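Shikimate dehydrogenase (NADP(+)) from Thermus thermophilus catalyses the reversible NADPH-linked reduction of 3-dehydroshikimate to shikimate, a step in the biosynthesis of chorismate and the aromatic amino acids. Local coordinates of one contact, PDB 2CY0 (chain A, 1.90 Å), residues Ile81-Thr86 and Gly96-Ala101, beside the matching contact of the related 5-ketofructose reductase from Gluconobacter sp., PDB 7COK (chain B, 1.50 Å), residues Ile89-Cys94 and Gly104-Gly109. Structure 2 is superposed on structure 1 by the backbone atoms of these residues (RMSD 0.45 Å); each is numbered along its deposited sequence.

Structure 1 (2CY0).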
# COMPACT_ATOMS: atom_id res chain seq x y z
N ILE A 81 -4.38 -5.88 18.39
CA ILE A 81 -5.81 -6.15 18.46
C ILE A 81 -6.02 -7.63 18.21
O ILE A 81 -6.92 -8.25 18.78
CB ILE A 81 -6.58 -5.34 17.39
CG1 ILE A 81 -6.53 -3.85 17.73
CG2 ILE A 81 -8.02 -5.83 17.31
CD1 ILE A 81 -7.11 -2.96 16.66
N GLY A 82 -5.18 -8.19 17.35
CA GLY A 82 -5.29 -9.60 17.03
C GLY A 82 -6.32 -9.86 15.95
O GLY A 82 -6.78 -10.99 15.78
N ALA A 83 -6.68 -8.82 15.21
CA ALA A 83 -7.67 -8.96 14.15
C ALA A 83 -7.36 -8.05 12.97
O ALA A 83 -6.84 -6.95 13.13
CB ALA A 83 -9.06 -8.66 14.69
N VAL A 84 -7.67 -8.54 11.77
CA VAL A 84 -7.46 -7.78 10.54
C VAL A 84 -8.79 -7.71 9.79
O VAL A 84 -9.43 -8.74 9.54
CB VAL A 84 -6.40 -8.45 9.64
CG1 VAL A 84 -6.43 -7.83 8.25
CG2 VAL A 84 -5.01 -8.27 10.24
N ASN A 85 -9.22 -6.49 9.45
CA ASN A 85 -10.47 -6.28 8.73
C ASN A 85 -10.19 -5.79 7.31
O ASN A 85 -11.08 -5.78 6.46
CB ASN A 85 -11.33 -5.25 9.45
CG ASN A 85 -10.91 -3.82 9.16
OD1 ASN A 85 -9.72 -3.51 9.13
ND2 ASN A 85 -11.88 -2.94 8.96
N THR A 86 -8.95 -5.37 7.07
CA THR A 86 -8.58 -4.85 5.76
C THR A 86 -7.27 -5.41 5.24
O THR A 86 -6.22 -5.29 5.87
CB THR A 86 -8.50 -3.32 5.81
OG1 THR A 86 -9.73 -2.79 6.32
CG2 THR A 86 -8.24 -2.76 4.42
N GLY A 96 -1.96 -6.72 6.04
CA GLY A 96 -3.16 -6.61 6.86
C GLY A 96 -3.21 -5.40 7.78
O GLY A 96 -2.21 -5.03 8.39
N PHE A 97 -4.39 -4.78 7.86
CA PHE A 97 -4.60 -3.62 8.72
C PHE A 97 -5.94 -3.71 9.44
O PHE A 97 -6.77 -4.58 9.14
CB PHE A 97 -4.61 -2.32 7.90
CG PHE A 97 -3.45 -2.16 6.98
CD1 PHE A 97 -3.36 -2.92 5.81
CD2 PHE A 97 -2.45 -1.25 7.26
CE1 PHE A 97 -2.29 -2.74 4.94
CE2 PHE A 97 -1.38 -1.07 6.40
CZ PHE A 97 -1.31 -1.82 5.24
N ASN A 98 -6.16 -2.80 10.38
CA ASN A 98 -7.42 -2.75 11.10
C ASN A 98 -7.96 -1.33 11.02
O ASN A 98 -7.47 -0.44 11.71
CB ASN A 98 -7.24 -3.15 12.57
CG ASN A 98 -8.57 -3.33 13.27
OD1 ASN A 98 -9.39 -2.42 13.30
ND2 ASN A 98 -8.79 -4.51 13.83
N THR A 99 -8.95 -1.11 10.16
CA THR A 99 -9.52 0.22 10.00
C THR A 99 -10.65 0.52 10.99
O THR A 99 -11.18 1.64 11.03
CB THR A 99 -10.05 0.44 8.56
OG1 THR A 99 -11.02 -0.56 8.25
CG2 THR A 99 -8.91 0.37 7.56
N ASP A 100 -11.02 -0.48 11.79
CA ASP A 100 -12.08 -0.30 12.79
C ASP A 100 -11.62 0.64 13.90
O ASP A 100 -12.34 1.57 14.28
CB ASP A 100 -12.50 -1.64 13.39
CG ASP A 100 -13.26 -2.50 12.42
OD1 ASP A 100 -14.17 -1.96 11.74
OD2 ASP A 100 -12.97 -3.71 12.33
N ALA A 101 -10.43 0.40 14.44
CA ALA A 101 -9.90 1.24 15.50
C ALA A 101 -9.88 2.71 15.06
O ALA A 101 -10.52 3.56 15.69
CB ALA A 101 -8.51 0.78 15.90
O HOH W 1 -14.85 -4.14 9.74
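T86 and F97 pair antiparallel where strands 86-90 and 93-97 meet in the substrate-binding domain, side chains on one face. F97 N bonds T86 O, at the phenyl ring's edge, at 2.8 Å; F97 O accepts from N85 N and T86 N, a classic beta bulge. Here N85 points to the other segment and crosses T99 at about a right angle. Asparagine suits, one amide offering acceptor and donor: N85 OD1 takes T99 N at 2.7 Å, and ND2 gives T99 OG1 a nearly straight, in-plane bond of 2.6 Å. T86 OG1 hydrogen-bonds T99 OG1 at 3.2 Å; T86 CB lies 4.1 Å from T99 CG2. N85 and D100 bind shikimate; a modelled water links N85 ND2 to D100 OD1, and catalytic K64 salt-bridges D100. N98 CG, anti to the backbone N (chi1 -170°), lets ND2 bond A83 O at 3.2 Å, in the amide plane but above the carbonyl plane. I81 crosses N98 at about a right angle, CD1 3.7 Å from N98 CG and 4.1 Å from A101 CB.

Structure 2 (7COK).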
# COMPACT_ATOMS: atom_id res chain seq x y z
N ILE B 89 -4.34 -5.60 18.23
CA ILE B 89 -5.76 -5.97 18.29
C ILE B 89 -5.94 -7.48 18.10
O ILE B 89 -6.78 -8.09 18.76
CB ILE B 89 -6.58 -5.16 17.27
CG1 ILE B 89 -6.56 -3.68 17.63
CG2 ILE B 89 -8.04 -5.64 17.25
CD1 ILE B 89 -6.98 -2.76 16.51
N GLY B 90 -5.15 -8.07 17.22
CA GLY B 90 -5.25 -9.50 16.96
C GLY B 90 -6.32 -9.83 15.94
O GLY B 90 -6.85 -10.94 15.91
N ALA B 91 -6.61 -8.85 15.09
CA ALA B 91 -7.61 -9.03 14.07
C ALA B 91 -7.33 -8.07 12.91
O ALA B 91 -6.75 -7.00 13.13
CB ALA B 91 -9.01 -8.80 14.64
N VAL B 92 -7.76 -8.46 11.71
CA VAL B 92 -7.58 -7.71 10.48
C VAL B 92 -8.92 -7.62 9.74
O VAL B 92 -9.64 -8.62 9.57
CB VAL B 92 -6.52 -8.42 9.59
CG1 VAL B 92 -6.64 -7.96 8.13
CG2 VAL B 92 -5.12 -8.14 10.08
N ASN B 93 -9.25 -6.42 9.28
CA ASN B 93 -10.46 -6.22 8.49
C ASN B 93 -10.17 -5.60 7.12
O ASN B 93 -11.10 -5.43 6.37
CB ASN B 93 -11.45 -5.33 9.24
CG ASN B 93 -10.97 -3.89 9.34
OD1 ASN B 93 -9.96 -3.62 9.96
ND2 ASN B 93 -11.69 -2.98 8.73
N CYS B 94 -8.91 -5.25 6.83
CA CYS B 94 -8.56 -4.59 5.58
C CYS B 94 -7.22 -5.12 5.11
O CYS B 94 -6.20 -4.94 5.79
CB CYS B 94 -8.47 -3.09 5.81
SG CYS B 94 -8.00 -2.13 4.33
N GLY B 104 -2.03 -7.08 6.05
CA GLY B 104 -3.23 -6.91 6.90
C GLY B 104 -3.22 -5.67 7.78
O GLY B 104 -2.24 -5.39 8.48
N HIS B 105 -4.33 -4.95 7.75
CA HIS B 105 -4.53 -3.74 8.57
C HIS B 105 -5.81 -3.90 9.35
O HIS B 105 -6.71 -4.64 8.98
CB HIS B 105 -4.71 -2.50 7.67
CG HIS B 105 -3.54 -2.22 6.77
ND1 HIS B 105 -2.59 -1.28 7.08
CD2 HIS B 105 -3.19 -2.75 5.58
CE1 HIS B 105 -1.69 -1.24 6.11
NE2 HIS B 105 -2.03 -2.12 5.18
N ASN B 106 -5.89 -3.17 10.48
CA ASN B 106 -7.12 -3.06 11.20
C ASN B 106 -7.55 -1.61 11.20
O ASN B 106 -6.79 -0.77 11.62
CB ASN B 106 -6.99 -3.60 12.62
CG ASN B 106 -8.32 -3.69 13.32
OD1 ASN B 106 -9.02 -2.69 13.52
ND2 ASN B 106 -8.71 -4.90 13.66
N THR B 107 -8.73 -1.34 10.69
CA THR B 107 -9.22 0.05 10.63
C THR B 107 -10.49 0.27 11.45
O THR B 107 -11.11 1.33 11.36
CB THR B 107 -9.47 0.50 9.19
OG1 THR B 107 -10.57 -0.25 8.68
CG2 THR B 107 -8.19 0.34 8.32
N ASP B 108 -10.87 -0.72 12.25
CA ASP B 108 -12.10 -0.65 13.05
C ASP B 108 -12.06 0.43 14.13
O ASP B 108 -13.11 0.86 14.62
CB ASP B 108 -12.42 -1.99 13.71
CG ASP B 108 -12.99 -3.00 12.73
OD1 ASP B 108 -13.46 -2.59 11.64
OD2 ASP B 108 -13.01 -4.21 13.04
N GLY B 109 -10.87 0.89 14.49
CA GLY B 109 -10.75 2.03 15.39
C GLY B 109 -10.32 3.28 14.66
O GLY B 109 -10.35 4.36 15.25
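C94 and H105 form an antiparallel pair, side chains on one face of the sheet. H105 N bonds C94 O, at the imidazole ring's edge, at 2.7 Å; H105 O accepts from N93 N and C94 N, a classic beta bulge. Here N93 points to the other segment and crosses T107 at about a right angle. Asparagine suits, one amide offering acceptor and donor: N93 OD1 takes T107 N at 2.7 Å, and ND2 gives T107 OG1 a nearly straight, in-plane bond of 3.0 Å. C94 CB lies 4.3 Å from T107 CG2 in a buried place. D108 is salt-bridged to K72, an arrangement consistent with the substrate site of the shikimate dehydrogenase family. N106 CG, anti to the backbone N (chi1 -171°), lets ND2 bond A91 O at 2.9 Å, in the amide plane but above the carbonyl plane. I89 crosses N106 at about a right angle, CD1 3.6 Å from N106 CG. G109 follows D108 and, as a glycine, adds backbone alone.

Structure 1 against structure 2
At the first exchange, T86(A) against C94(B), the CB atoms coincide, and SG of C94(B) falls near CG2 of T86(A), 0.7 Å apart after superposition. Sulfur thus stands at the place of the methyl branch, whereas OG1 of T86(A) has no counterpart. Both residues are buried, and the difference is one of polarity: the hydroxyl of T86(A) bonds OG1 of T99(A) at 3.2 Å, where C94(B) offers CB and SG alone. The touch of CB on CG2 of T99(A) or T107(B) is kept.

A hydrocarbon ring in F97(A) stands against an imidazole in H105(B) in nearly the same position: CD2 of F97(A) and ND1 of H105(B) lie 0.2 Å apart, CE1 of F97(A) and NE2 of H105(B) 0.7 Å apart. The imidazole puts polar atoms at the ring site, while CB keeps its touch on the carbonyl O of T86(A) or C94(B).

Found in both structures are the bulge bonds to O of F97(A) or H105(B), those joining N85(A) to T99(A) and N93(B) to T107(B), and N98(A) ND2 to A83(A) O, matched by N106(B) ND2 to A91(B) O. The side chains of I81(A), V84(A), N98(A) and their counterparts keep their place.

The backbone departs most at A101(A) and G109(B), whose CA atoms stand 1.2 Å apart, with phi -56° against -106°. Lacking CB, G109(B) cannot repeat the apolar contact of A101(A) CB with I81(A) CD1.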